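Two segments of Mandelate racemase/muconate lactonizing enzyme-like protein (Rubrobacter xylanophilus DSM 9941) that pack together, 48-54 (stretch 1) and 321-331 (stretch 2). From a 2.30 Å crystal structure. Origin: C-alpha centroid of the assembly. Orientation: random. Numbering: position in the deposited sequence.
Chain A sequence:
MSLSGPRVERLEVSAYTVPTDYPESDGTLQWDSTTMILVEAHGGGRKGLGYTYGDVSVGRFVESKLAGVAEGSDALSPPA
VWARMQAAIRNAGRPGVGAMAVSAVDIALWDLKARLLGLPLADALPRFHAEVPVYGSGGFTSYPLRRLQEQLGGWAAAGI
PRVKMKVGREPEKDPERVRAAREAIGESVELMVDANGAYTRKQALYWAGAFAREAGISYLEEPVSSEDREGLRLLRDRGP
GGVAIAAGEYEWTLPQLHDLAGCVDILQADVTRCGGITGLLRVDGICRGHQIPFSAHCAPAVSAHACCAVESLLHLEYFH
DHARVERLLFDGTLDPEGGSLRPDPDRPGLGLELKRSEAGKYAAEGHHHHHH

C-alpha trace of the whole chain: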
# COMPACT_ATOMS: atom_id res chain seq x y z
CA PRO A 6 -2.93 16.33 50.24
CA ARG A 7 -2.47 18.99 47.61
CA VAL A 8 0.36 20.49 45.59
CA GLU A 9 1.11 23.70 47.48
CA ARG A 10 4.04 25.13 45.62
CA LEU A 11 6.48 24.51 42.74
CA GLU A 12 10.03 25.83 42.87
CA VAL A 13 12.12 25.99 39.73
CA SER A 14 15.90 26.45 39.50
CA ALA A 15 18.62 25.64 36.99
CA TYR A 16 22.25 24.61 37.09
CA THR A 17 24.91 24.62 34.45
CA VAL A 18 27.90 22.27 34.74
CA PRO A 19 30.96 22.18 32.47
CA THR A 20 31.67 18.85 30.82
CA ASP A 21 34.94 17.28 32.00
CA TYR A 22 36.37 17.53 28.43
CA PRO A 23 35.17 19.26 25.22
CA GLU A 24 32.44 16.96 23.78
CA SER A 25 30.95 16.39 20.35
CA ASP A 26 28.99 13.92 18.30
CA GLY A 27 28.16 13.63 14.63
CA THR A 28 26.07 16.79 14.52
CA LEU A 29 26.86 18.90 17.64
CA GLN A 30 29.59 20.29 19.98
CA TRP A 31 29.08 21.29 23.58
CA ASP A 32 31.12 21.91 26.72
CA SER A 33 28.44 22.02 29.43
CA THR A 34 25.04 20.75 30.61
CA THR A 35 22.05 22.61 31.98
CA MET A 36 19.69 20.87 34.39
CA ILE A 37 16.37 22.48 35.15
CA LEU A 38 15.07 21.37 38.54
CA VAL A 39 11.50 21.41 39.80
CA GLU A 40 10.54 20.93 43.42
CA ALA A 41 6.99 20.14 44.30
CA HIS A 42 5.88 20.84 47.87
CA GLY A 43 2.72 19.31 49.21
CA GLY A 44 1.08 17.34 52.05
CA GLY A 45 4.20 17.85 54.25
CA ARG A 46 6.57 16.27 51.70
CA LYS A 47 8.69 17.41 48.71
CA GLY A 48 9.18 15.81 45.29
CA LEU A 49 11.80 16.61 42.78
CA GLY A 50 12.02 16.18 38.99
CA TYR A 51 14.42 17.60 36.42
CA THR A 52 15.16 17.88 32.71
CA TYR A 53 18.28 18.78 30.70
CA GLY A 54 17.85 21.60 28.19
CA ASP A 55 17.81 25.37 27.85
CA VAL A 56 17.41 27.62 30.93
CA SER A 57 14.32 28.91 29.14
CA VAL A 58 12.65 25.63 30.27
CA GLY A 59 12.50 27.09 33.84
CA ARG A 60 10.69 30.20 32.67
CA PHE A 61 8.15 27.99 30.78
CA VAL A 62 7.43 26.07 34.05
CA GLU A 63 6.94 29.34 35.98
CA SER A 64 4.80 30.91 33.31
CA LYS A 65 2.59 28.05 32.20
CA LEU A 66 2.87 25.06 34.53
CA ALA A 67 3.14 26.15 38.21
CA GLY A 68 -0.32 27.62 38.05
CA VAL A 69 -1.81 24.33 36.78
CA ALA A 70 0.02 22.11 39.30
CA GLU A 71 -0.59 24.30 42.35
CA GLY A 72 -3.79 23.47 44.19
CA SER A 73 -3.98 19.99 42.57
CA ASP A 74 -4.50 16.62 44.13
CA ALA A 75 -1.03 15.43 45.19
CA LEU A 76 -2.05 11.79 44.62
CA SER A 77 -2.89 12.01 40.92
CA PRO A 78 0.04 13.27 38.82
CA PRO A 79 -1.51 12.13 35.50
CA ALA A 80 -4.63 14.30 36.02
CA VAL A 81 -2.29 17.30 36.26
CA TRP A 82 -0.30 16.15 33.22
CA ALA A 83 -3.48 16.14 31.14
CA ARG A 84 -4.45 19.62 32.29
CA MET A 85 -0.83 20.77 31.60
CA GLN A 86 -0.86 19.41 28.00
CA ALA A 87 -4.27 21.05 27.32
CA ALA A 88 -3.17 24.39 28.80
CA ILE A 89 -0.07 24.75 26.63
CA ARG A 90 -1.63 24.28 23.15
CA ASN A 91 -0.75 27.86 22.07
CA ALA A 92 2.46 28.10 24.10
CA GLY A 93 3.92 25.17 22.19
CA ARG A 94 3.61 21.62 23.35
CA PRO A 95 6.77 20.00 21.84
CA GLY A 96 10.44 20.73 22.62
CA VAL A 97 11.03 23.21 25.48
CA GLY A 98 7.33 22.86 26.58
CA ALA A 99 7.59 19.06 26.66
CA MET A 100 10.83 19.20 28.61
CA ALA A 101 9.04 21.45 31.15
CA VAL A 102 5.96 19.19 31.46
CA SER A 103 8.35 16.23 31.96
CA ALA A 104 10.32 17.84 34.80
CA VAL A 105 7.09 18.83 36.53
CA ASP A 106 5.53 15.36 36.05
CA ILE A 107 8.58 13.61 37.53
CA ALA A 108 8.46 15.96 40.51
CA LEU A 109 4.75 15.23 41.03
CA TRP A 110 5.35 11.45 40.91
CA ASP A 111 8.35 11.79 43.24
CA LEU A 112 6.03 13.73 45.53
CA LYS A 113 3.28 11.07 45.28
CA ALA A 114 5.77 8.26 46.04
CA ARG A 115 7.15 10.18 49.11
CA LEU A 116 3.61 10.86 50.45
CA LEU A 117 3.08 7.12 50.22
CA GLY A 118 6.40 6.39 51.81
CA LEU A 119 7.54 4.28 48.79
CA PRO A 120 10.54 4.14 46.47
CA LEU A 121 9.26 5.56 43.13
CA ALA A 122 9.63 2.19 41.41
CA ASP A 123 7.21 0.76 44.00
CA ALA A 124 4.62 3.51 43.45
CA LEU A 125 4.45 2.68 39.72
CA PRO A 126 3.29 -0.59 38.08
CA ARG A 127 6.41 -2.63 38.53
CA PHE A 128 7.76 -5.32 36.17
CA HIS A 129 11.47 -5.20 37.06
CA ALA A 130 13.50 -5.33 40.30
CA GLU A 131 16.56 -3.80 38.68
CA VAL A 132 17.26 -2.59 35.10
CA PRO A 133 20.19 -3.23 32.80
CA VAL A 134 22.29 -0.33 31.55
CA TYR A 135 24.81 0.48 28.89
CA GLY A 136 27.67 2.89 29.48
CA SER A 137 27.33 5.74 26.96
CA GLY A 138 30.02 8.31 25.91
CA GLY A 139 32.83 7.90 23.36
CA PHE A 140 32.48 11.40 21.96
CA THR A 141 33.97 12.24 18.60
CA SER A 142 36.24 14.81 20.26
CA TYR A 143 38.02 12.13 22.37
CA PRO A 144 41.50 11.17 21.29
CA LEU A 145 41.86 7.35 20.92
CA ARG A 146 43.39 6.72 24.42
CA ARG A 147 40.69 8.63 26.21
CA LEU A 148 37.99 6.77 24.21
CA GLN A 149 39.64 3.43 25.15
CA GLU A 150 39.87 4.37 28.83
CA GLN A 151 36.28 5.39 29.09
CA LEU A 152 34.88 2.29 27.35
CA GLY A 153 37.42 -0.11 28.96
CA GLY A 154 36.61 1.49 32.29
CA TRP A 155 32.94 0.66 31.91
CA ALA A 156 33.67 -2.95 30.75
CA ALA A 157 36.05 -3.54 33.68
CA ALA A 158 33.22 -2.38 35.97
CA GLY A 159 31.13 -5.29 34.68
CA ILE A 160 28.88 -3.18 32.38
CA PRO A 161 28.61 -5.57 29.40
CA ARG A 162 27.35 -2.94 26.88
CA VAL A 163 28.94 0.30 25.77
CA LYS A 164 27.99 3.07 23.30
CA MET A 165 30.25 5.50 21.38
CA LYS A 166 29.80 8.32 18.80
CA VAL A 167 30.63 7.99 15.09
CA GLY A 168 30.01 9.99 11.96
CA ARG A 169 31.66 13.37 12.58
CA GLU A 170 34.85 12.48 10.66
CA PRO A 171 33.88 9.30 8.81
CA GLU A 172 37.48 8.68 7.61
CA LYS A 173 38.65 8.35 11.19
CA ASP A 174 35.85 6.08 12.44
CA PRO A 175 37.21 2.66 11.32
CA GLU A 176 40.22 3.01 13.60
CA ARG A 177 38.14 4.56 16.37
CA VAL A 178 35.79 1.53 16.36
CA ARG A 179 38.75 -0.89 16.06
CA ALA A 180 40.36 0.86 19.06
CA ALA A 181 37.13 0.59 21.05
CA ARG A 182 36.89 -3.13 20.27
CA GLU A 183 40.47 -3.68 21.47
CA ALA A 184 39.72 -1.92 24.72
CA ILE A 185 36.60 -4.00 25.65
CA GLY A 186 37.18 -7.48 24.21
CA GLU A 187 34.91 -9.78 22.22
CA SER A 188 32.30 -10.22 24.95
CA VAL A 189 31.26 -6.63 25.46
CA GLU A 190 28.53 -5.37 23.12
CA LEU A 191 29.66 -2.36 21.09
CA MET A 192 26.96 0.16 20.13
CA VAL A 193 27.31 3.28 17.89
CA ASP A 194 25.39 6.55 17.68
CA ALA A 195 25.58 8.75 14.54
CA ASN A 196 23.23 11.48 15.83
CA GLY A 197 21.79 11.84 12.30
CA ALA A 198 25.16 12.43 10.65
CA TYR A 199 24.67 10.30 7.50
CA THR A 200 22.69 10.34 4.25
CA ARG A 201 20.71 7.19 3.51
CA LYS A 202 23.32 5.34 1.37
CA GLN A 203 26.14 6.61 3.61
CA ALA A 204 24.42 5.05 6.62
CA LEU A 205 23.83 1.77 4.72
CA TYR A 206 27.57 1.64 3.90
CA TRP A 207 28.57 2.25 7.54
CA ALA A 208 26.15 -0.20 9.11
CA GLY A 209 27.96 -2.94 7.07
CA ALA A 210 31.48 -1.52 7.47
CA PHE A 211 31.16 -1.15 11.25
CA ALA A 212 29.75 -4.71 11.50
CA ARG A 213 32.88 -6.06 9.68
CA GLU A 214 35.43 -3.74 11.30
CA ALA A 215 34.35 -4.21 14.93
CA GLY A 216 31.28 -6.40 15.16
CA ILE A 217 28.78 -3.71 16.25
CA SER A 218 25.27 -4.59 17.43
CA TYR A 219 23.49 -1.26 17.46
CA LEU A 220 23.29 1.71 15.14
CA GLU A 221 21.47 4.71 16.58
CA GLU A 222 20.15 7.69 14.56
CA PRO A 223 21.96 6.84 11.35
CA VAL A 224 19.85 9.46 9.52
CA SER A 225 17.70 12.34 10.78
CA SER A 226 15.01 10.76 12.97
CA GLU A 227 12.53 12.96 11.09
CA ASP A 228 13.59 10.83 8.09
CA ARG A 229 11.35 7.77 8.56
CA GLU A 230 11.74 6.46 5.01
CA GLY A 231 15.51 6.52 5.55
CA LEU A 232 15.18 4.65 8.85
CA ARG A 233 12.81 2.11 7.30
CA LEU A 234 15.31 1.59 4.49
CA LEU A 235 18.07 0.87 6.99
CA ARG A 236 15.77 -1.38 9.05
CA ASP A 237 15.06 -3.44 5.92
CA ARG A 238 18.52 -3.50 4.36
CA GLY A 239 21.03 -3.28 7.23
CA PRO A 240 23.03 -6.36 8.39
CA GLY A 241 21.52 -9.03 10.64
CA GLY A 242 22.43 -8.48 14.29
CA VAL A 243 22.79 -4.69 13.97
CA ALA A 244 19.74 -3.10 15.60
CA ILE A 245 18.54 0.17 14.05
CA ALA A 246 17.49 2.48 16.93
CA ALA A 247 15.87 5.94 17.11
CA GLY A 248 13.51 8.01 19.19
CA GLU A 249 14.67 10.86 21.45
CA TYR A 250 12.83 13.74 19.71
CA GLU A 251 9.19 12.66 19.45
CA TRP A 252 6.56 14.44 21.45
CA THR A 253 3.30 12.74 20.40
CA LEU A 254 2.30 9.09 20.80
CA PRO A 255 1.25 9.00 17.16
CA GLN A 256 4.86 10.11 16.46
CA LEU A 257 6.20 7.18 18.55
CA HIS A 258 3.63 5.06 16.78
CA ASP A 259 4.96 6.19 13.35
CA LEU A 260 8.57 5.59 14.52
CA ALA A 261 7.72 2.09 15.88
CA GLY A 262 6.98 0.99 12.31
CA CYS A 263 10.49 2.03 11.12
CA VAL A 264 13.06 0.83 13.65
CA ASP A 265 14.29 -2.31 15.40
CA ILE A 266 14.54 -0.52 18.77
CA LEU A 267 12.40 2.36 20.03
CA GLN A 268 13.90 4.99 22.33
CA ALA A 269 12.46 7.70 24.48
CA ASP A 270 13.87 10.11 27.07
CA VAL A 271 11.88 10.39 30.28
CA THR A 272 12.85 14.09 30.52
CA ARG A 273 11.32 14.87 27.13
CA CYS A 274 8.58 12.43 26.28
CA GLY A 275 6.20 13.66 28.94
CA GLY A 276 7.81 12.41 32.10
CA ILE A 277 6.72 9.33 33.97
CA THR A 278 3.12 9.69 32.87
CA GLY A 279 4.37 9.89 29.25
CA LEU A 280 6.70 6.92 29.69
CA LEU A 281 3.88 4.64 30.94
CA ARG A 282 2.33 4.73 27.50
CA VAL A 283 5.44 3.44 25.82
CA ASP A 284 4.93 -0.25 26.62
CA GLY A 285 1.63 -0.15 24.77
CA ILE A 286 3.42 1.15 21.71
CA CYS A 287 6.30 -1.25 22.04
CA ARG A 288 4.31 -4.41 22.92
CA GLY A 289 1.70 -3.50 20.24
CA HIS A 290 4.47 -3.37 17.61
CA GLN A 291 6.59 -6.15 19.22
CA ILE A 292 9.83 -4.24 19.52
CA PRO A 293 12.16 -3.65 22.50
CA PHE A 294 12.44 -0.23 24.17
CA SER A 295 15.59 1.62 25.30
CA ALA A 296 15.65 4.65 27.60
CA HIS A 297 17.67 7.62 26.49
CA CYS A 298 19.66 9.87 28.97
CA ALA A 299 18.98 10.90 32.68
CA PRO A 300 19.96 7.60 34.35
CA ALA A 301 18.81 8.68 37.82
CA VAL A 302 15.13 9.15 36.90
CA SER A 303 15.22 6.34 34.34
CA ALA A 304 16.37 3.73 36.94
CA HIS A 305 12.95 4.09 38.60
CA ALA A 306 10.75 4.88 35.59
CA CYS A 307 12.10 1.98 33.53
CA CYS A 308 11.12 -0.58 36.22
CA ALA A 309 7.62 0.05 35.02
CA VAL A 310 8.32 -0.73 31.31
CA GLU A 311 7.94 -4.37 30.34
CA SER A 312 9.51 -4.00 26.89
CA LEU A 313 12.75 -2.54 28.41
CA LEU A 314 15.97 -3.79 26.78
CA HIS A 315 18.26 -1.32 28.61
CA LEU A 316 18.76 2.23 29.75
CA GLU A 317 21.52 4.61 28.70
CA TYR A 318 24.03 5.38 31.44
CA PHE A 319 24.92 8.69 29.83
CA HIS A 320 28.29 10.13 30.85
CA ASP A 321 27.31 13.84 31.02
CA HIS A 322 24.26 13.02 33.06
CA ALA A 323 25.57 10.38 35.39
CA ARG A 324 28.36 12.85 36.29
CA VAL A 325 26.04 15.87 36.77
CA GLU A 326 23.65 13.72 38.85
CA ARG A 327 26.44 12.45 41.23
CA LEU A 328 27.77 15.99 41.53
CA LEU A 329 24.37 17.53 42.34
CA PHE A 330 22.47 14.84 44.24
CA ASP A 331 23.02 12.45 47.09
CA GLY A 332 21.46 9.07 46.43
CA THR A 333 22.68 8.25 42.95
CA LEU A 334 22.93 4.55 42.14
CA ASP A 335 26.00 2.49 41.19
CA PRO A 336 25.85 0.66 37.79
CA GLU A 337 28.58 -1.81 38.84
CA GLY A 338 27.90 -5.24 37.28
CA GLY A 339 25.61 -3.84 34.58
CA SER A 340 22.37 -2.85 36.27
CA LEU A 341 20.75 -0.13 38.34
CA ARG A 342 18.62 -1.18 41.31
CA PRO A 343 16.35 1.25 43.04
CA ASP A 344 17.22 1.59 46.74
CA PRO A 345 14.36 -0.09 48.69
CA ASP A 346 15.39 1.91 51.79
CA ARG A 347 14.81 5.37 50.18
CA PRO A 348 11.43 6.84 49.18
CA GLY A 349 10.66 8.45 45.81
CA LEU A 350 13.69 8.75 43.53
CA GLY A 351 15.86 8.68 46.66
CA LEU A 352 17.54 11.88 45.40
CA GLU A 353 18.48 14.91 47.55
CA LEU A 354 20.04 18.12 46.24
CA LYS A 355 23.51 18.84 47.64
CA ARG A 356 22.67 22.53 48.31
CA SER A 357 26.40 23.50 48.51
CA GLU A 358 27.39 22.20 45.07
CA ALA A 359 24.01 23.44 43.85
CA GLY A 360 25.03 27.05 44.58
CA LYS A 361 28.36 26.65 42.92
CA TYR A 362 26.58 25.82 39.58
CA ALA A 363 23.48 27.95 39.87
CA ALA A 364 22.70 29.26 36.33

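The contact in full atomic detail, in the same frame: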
# COMPACT_ATOMS: atom_id res chain seq x y z
N GLY A 48 8.69 16.61 46.40
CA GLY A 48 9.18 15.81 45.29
C GLY A 48 10.13 16.62 44.42
O GLY A 48 10.02 17.86 44.28
N LEU A 49 11.07 15.93 43.82
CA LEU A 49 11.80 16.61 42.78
C LEU A 49 11.85 15.85 41.43
O LEU A 49 11.78 14.61 41.37
CB LEU A 49 13.15 17.11 43.31
CG LEU A 49 14.42 16.37 42.98
CD1 LEU A 49 15.34 16.38 44.29
CD2 LEU A 49 14.02 14.99 42.47
N GLY A 50 11.89 16.65 40.36
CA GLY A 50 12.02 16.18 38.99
C GLY A 50 12.93 17.14 38.27
O GLY A 50 13.08 18.30 38.71
N TYR A 51 13.57 16.70 37.18
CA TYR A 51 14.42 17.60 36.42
C TYR A 51 14.38 17.29 34.92
O TYR A 51 13.85 16.26 34.51
CB TYR A 51 15.86 17.52 36.93
CG TYR A 51 16.45 16.11 36.88
CD1 TYR A 51 17.14 15.70 35.76
CD2 TYR A 51 16.30 15.19 37.96
CE1 TYR A 51 17.68 14.45 35.67
CE2 TYR A 51 16.84 13.88 37.87
CZ TYR A 51 17.54 13.53 36.71
OH TYR A 51 18.14 12.30 36.51
N THR A 52 14.96 18.19 34.12
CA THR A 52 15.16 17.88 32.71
C THR A 52 16.49 18.49 32.35
O THR A 52 17.05 19.24 33.16
CB THR A 52 13.97 18.42 31.81
OG1 THR A 52 14.05 17.87 30.49
CG2 THR A 52 13.92 19.98 31.79
N TYR A 53 17.05 18.15 31.20
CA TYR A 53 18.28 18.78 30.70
C TYR A 53 17.89 19.55 29.43
O TYR A 53 17.23 19.00 28.54
CB TYR A 53 19.34 17.74 30.37
CG TYR A 53 19.80 16.97 31.58
CD1 TYR A 53 20.73 17.53 32.47
CD2 TYR A 53 19.30 15.70 31.86
CE1 TYR A 53 21.15 16.86 33.59
CE2 TYR A 53 19.73 15.00 32.99
CZ TYR A 53 20.67 15.60 33.85
OH TYR A 53 21.15 14.96 34.96
N GLY A 54 18.28 20.82 29.34
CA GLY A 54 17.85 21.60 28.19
C GLY A 54 18.21 23.05 28.40
O GLY A 54 19.14 23.33 29.15
N ASP A 321 27.62 12.47 30.54
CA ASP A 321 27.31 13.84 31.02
C ASP A 321 26.39 13.83 32.22
O ASP A 321 26.57 14.58 33.18
CB ASP A 321 26.68 14.70 29.95
CG ASP A 321 27.59 14.93 28.75
OD1 ASP A 321 28.63 14.27 28.62
OD2 ASP A 321 27.26 15.77 27.88
N HIS A 322 25.37 12.96 32.14
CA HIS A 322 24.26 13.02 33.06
C HIS A 322 24.54 12.31 34.33
O HIS A 322 24.22 12.85 35.41
CB HIS A 322 22.99 12.48 32.42
CG HIS A 322 22.49 13.33 31.31
ND1 HIS A 322 21.41 12.99 30.53
CD2 HIS A 322 22.95 14.53 30.85
CE1 HIS A 322 21.21 13.95 29.63
NE2 HIS A 322 22.14 14.89 29.80
N ALA A 323 25.06 11.10 34.23
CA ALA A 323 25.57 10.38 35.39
C ALA A 323 26.46 11.32 36.24
O ALA A 323 26.23 11.52 37.44
CB ALA A 323 26.34 9.15 34.96
N ARG A 324 27.43 11.94 35.60
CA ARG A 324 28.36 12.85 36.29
C ARG A 324 27.66 14.05 36.94
O ARG A 324 27.87 14.33 38.10
CB ARG A 324 29.44 13.31 35.30
CG ARG A 324 30.40 14.39 35.80
CD ARG A 324 31.44 14.69 34.69
NE ARG A 324 32.40 15.68 35.13
CZ ARG A 324 32.25 16.99 34.98
NH1 ARG A 324 31.19 17.48 34.35
NH2 ARG A 324 33.18 17.81 35.47
N VAL A 325 26.81 14.75 36.20
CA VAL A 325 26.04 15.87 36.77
C VAL A 325 25.12 15.41 37.92
O VAL A 325 24.90 16.15 38.87
CB VAL A 325 25.21 16.58 35.65
CG1 VAL A 325 24.01 17.42 36.21
CG2 VAL A 325 26.12 17.42 34.77
N GLU A 326 24.54 14.22 37.81
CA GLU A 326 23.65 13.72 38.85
C GLU A 326 24.43 13.39 40.16
O GLU A 326 23.95 13.72 41.22
CB GLU A 326 22.77 12.56 38.33
CG GLU A 326 21.64 13.05 37.41
CD GLU A 326 21.20 12.05 36.29
OE1 GLU A 326 21.46 10.84 36.38
OE2 GLU A 326 20.56 12.51 35.31
N ARG A 327 25.62 12.79 40.06
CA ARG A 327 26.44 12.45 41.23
C ARG A 327 26.98 13.72 41.89
O ARG A 327 27.14 13.78 43.12
CB ARG A 327 27.64 11.53 40.87
N LEU A 328 27.28 14.72 41.08
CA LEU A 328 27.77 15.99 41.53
C LEU A 328 26.69 16.78 42.25
O LEU A 328 26.98 17.45 43.24
CB LEU A 328 28.23 16.76 40.30
CG LEU A 328 29.04 18.06 40.38
CD1 LEU A 328 30.32 17.94 41.26
CD2 LEU A 328 29.42 18.53 38.95
N LEU A 329 25.44 16.70 41.78
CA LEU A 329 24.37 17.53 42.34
C LEU A 329 23.44 16.86 43.36
O LEU A 329 22.78 17.56 44.14
CB LEU A 329 23.51 18.16 41.23
CG LEU A 329 24.08 19.15 40.23
CD1 LEU A 329 22.90 19.77 39.58
CD2 LEU A 329 24.91 20.22 40.90
N PHE A 330 23.37 15.54 43.34
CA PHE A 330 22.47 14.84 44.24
C PHE A 330 23.21 13.85 45.11
O PHE A 330 24.21 13.27 44.68
CB PHE A 330 21.45 14.02 43.45
CG PHE A 330 20.53 14.81 42.59
CD1 PHE A 330 20.51 14.58 41.20
CD2 PHE A 330 19.65 15.74 43.15
CE1 PHE A 330 19.66 15.30 40.37
CE2 PHE A 330 18.79 16.47 42.34
CZ PHE A 330 18.79 16.26 40.95
N ASP A 331 22.71 13.65 46.33
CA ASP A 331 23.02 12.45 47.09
C ASP A 331 21.99 11.43 46.68
O ASP A 331 20.82 11.79 46.45
CB ASP A 331 22.79 12.64 48.59
CG ASP A 331 23.65 13.70 49.19
OD1 ASP A 331 24.88 13.48 49.22
OD2 ASP A 331 23.10 14.74 49.66

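The contact joins strand 48-53 to helix 321-329 and the first strand residue beyond it; the touching residues lie at least 269 positions apart in sequence. The axes approach to 11.4 Å and their N-to-C directions differ by 140°, so the register runs in reverse: Tyr53 lies nearest His322, Tyr51 nearest Glu326 and Leu49 nearest Phe330. At this separation the backbones do not meet, and side chains make the whole interface, which buries 341 Å² counting both sides. Alternation along the strand directs the CA-to-CB bonds of Leu49, Tyr51 and Tyr53 toward the other stretch, whereas Gly48, Gly50 and Thr52 make no contact. On the helix, His322, Val325 and Glu326 fall on the facing side, as expected for a spacing of three to four residues, and Phe330 carries the series just past the helix end.

The polar interactions converge on one carboxylate oxygen. Tyr53 OH donates a short hydrogen bond to Glu326 OE2 (2.5 Å), and Tyr51 OH donates a weak one to the same OE2 atom of Glu326 (2.7 Å). Both phenols reach this point although their side chains leave the strand with different rotamers, p for Tyr51 and m for Tyr53. A glutamate suits a buried position here because the two hydroxyls supply donors to its OE2, while its OE1 is hydrogen-bonded elsewhere in the structure. The carboxylate lies near the plane of the Tyr53 ring, at its edge, where the hydroxyl can meet it.

Aromatic packing flanks this polar centre. The rings of Tyr53 and His322 form a face-to-face stack, with centroids 3.8 Å apart and planes at 11°; the closest atoms are Tyr53 CD2 and His322 CE1, at 3.4 Å. The flat imidazole can cover the phenol closely while its ND1 atom hydrogen-bonds elsewhere in the structure. Tyr53 thus combines a stacking face with a hydrogen-bonding hydroxyl, and it loses more area to the contact than any other residue, 102 Å². Tyr51 and Phe330 instead meet obliquely, their centroids 5.7 Å apart and their planes at 39°, with Tyr51 CE2 4.0 Å from Phe330 CE1.

Apolar contacts complete the interface. Leu49 CD1 lies 4.0 Å from Phe330 CE2, so the phenylalanine ring touches both Leu49 and Tyr51 and extends the packing beyond the helix. Near the other end, Val325 CG1 packs at the edge of the Tyr53 ring, 3.9 Å from Tyr53 CE1. These hydrocarbon groups suit their buried sites, where they make van der Waals contacts without leaving polar atoms unpaired.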